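Local coordinates for aerobactin synthase IucC (Klebsiella pneumoniae, PDB 6CN7) that catalyses the ATP-dependent joining of a second N6-acetyl-N6-hydroxylysine to N2-citryl-N6-acetyl-N6-hydroxylysine, the step that completes the siderophore aerobactin, at the interface of chains A and B. Sequence-based numbering; all coordinates share one arbitrary frame. Chains: chain A/B, Aerobactin synthase IucC.

Contact 1: the interface of chains A and B. Residues chain A 227, 232, 246; chain B 152-153.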
# COMPACT_ATOMS: atom_id res chain seq x y z
N TRP A 227 3.10 8.64 -2.61
CA TRP A 227 1.72 8.98 -2.95
C TRP A 227 0.81 7.77 -2.80
O TRP A 227 -0.30 7.89 -2.25
CB TRP A 227 1.64 9.50 -4.38
CG TRP A 227 0.23 9.56 -4.89
CD1 TRP A 227 -0.35 8.73 -5.80
CD2 TRP A 227 -0.77 10.50 -4.50
NE1 TRP A 227 -1.66 9.09 -6.00
CE2 TRP A 227 -1.94 10.18 -5.22
CE3 TRP A 227 -0.80 11.59 -3.62
CZ2 TRP A 227 -3.13 10.90 -5.08
CZ3 TRP A 227 -1.97 12.30 -3.49
CH2 TRP A 227 -3.12 11.96 -4.21
N SER A 232 -1.91 9.73 -0.50
CA SER A 232 -3.27 9.53 -1.01
C SER A 232 -4.23 9.09 0.09
O SER A 232 -5.44 9.23 -0.07
CB SER A 232 -3.26 8.49 -2.13
OG SER A 232 -2.96 7.20 -1.62
N SER A 246 -4.33 16.70 -6.59
CA SER A 246 -3.54 15.65 -7.21
C SER A 246 -3.61 15.79 -8.72
O SER A 246 -4.69 15.68 -9.31
CB SER A 246 -4.05 14.28 -6.76
OG SER A 246 -3.49 13.24 -7.54
N LYS B 152 -7.07 7.88 -2.08
CA LYS B 152 -7.64 8.40 -3.32
C LYS B 152 -7.22 7.57 -4.52
O LYS B 152 -8.05 7.27 -5.39
CB LYS B 152 -7.22 9.86 -3.50
CG LYS B 152 -7.82 10.52 -4.74
CD LYS B 152 -7.65 12.04 -4.72
CE LYS B 152 -8.15 12.69 -6.00
NZ LYS B 152 -7.28 12.40 -7.17
N GLU B 153 -5.95 7.17 -4.58
CA GLU B 153 -5.48 6.36 -5.70
C GLU B 153 -6.23 5.03 -5.76
O GLU B 153 -6.77 4.64 -6.80
CB GLU B 153 -3.98 6.12 -5.59
CG GLU B 153 -3.33 5.59 -6.86
CD GLU B 153 -3.16 6.66 -7.92
OE1 GLU B 153 -3.54 7.82 -7.67
OE2 GLU B 153 -2.63 6.34 -9.01
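The indole N-H of A:Trp227 meets the carboxylate of B:Glu153 across the subunit boundary, in a polar patch of a two-fold symmetric interface, probably that of a dimer. NE1 of A:Trp227 lies 2.8 Å from OE1 of B:Glu153, and the bond is almost straight, 177° at the hydrogen. The carboxylate carbon sits at the edge of the indole, in the ring plane, but the carboxylate itself stands nearly upright to the ring, 83° between planes, and OE1 is reached from above the carboxylate plane. A bend at chi2 of B:Glu153 curls the carboxylate round to the N-H. Tryptophan suits the place because it offers one directional donor on a broad apolar body, and a negative group near the start of helix 152-158 would probably be favoured by the helix dipole.

Packing is tight on the side of A:Ser232, whose CB rests 3.7 Å above the centre of one indole face. With its OG between the backbone N and carbonyl carbon (chi1 69°), A:Ser232 turns its hydroxyl back to the carbonyl O of A:Trp227, 2.8 Å away. Serine is small enough to lie on the ring and still bond within its own helix. Its carbonyl O accepts the backbone N of B:Lys152 at 2.9 Å, so the late part of helix 224-234 supplies an acceptor to the first turn of helix 152-158.

The contact is looser towards A:Ser246 on strand 244-250. The long B:Lys152 chain reaches there and its end turns, leaving its terminal amine nitrogen NZ 3.8 Å from A:Ser246 CB and 3.9 Å from the hydroxyl OG, too far for a hydrogen bond.

Contact 2: the interface of chains A and B. Residues chain A 228-229; chain B 228-229.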
# COMPACT_ATOMS: atom_id res chain seq x y z
N GLN A 228 1.25 6.62 -3.28
CA GLN A 228 0.42 5.42 -3.28
C GLN A 228 0.06 5.00 -1.87
O GLN A 228 -1.12 4.74 -1.56
CB GLN A 228 1.16 4.31 -4.02
CG GLN A 228 0.38 3.03 -4.25
CD GLN A 228 1.23 1.98 -4.95
OE1 GLN A 228 1.41 0.88 -4.44
NE2 GLN A 228 1.77 2.33 -6.11
N GLN A 229 1.05 4.93 -0.98
CA GLN A 229 0.87 4.32 0.33
C GLN A 229 0.55 5.32 1.44
O GLN A 229 -0.12 4.94 2.41
CB GLN A 229 2.13 3.55 0.73
CG GLN A 229 2.48 2.42 -0.22
CD GLN A 229 1.34 1.43 -0.39
OE1 GLN A 229 0.70 1.03 0.58
NE2 GLN A 229 1.08 1.04 -1.63
N GLN B 228 -0.90 -5.88 -4.51
CA GLN B 228 -0.09 -4.72 -4.16
C GLN B 228 0.09 -4.60 -2.65
O GLN B 228 1.21 -4.44 -2.15
CB GLN B 228 -0.76 -3.48 -4.74
CG GLN B 228 0.02 -2.18 -4.66
CD GLN B 228 -0.78 -1.03 -5.24
OE1 GLN B 228 -0.95 0.01 -4.60
NE2 GLN B 228 -1.28 -1.21 -6.46
N GLN B 229 -1.01 -4.68 -1.89
CA GLN B 229 -0.98 -4.33 -0.48
C GLN B 229 -0.76 -5.52 0.45
O GLN B 229 -0.16 -5.35 1.52
CB GLN B 229 -2.28 -3.63 -0.08
CG GLN B 229 -2.58 -2.37 -0.87
CD GLN B 229 -1.41 -1.40 -0.87
OE1 GLN B 229 -0.94 -0.98 -1.92
NE2 GLN B 229 -0.95 -1.03 0.32
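Helix 224-234 of chain A faces the same helix of chain B across the two-fold axis, in this member of the IucA/IucC family of siderophore synthetases. Both helices present a glutamine pair, and the amides of A:Gln229 and B:Gln229 form a nearly coplanar pair, their planes 7° apart, closed by two hydrogen bonds. NE2 of B:Gln229 donates to OE1 of A:Gln229 at 2.6 Å, and NE2 of A:Gln229 returns the bond to OE1 of B:Gln229 at 2.9 Å. Both donors lie on a lone pair of the oxygen they meet. Glutamine suits the place because its amide can turn over: the pairing works because one amide is turned over relative to the other, a local departure from exact two-fold symmetry. Each chain bends at chi2 (-56° in A:Gln229) to bring its amide to the axis.

A:Gln228 and B:Gln228 are instead extended chains, their amide planes 52° apart. As modelled, OE1 of A:Gln228 and OE1 of B:Gln228 are 2.5 Å apart, a clash of two acceptors, so the orientation of at least one amide is doubtful. OE1 of B:Gln228 is also 2.9 Å from OE1 of B:Gln229, where again both atoms can only accept. Exchanging N and O in B:Gln228 would plausibly turn both contacts into bonds. NE2 of A:Gln229 also donates to OE1 of A:Gln228 at 2.8 Å, in a bent bond that may help to hold the A:Gln229 amide, though it depends on the doubtful orientation of A:Gln228.

Contacts 1 and 2 lie about 11 Å apart, measured between the centres of their C-alpha atoms, and share helix 224-234 of chain A. Neighbours in sequence part ways here: A:Trp227 serves contact 1, while A:Gln228 and A:Gln229 serve contact 2. Contact 2 pairs each residue with its own copy and so sits on the two-fold axis. Contact 1 joins different elements and lies off the axis, with a twin in which the chains are exchanged. Anchored at the axis and again to either side, the two subunits would resist rotation against each other, which is consistent with a stable dimer, though the structure alone does not prove one.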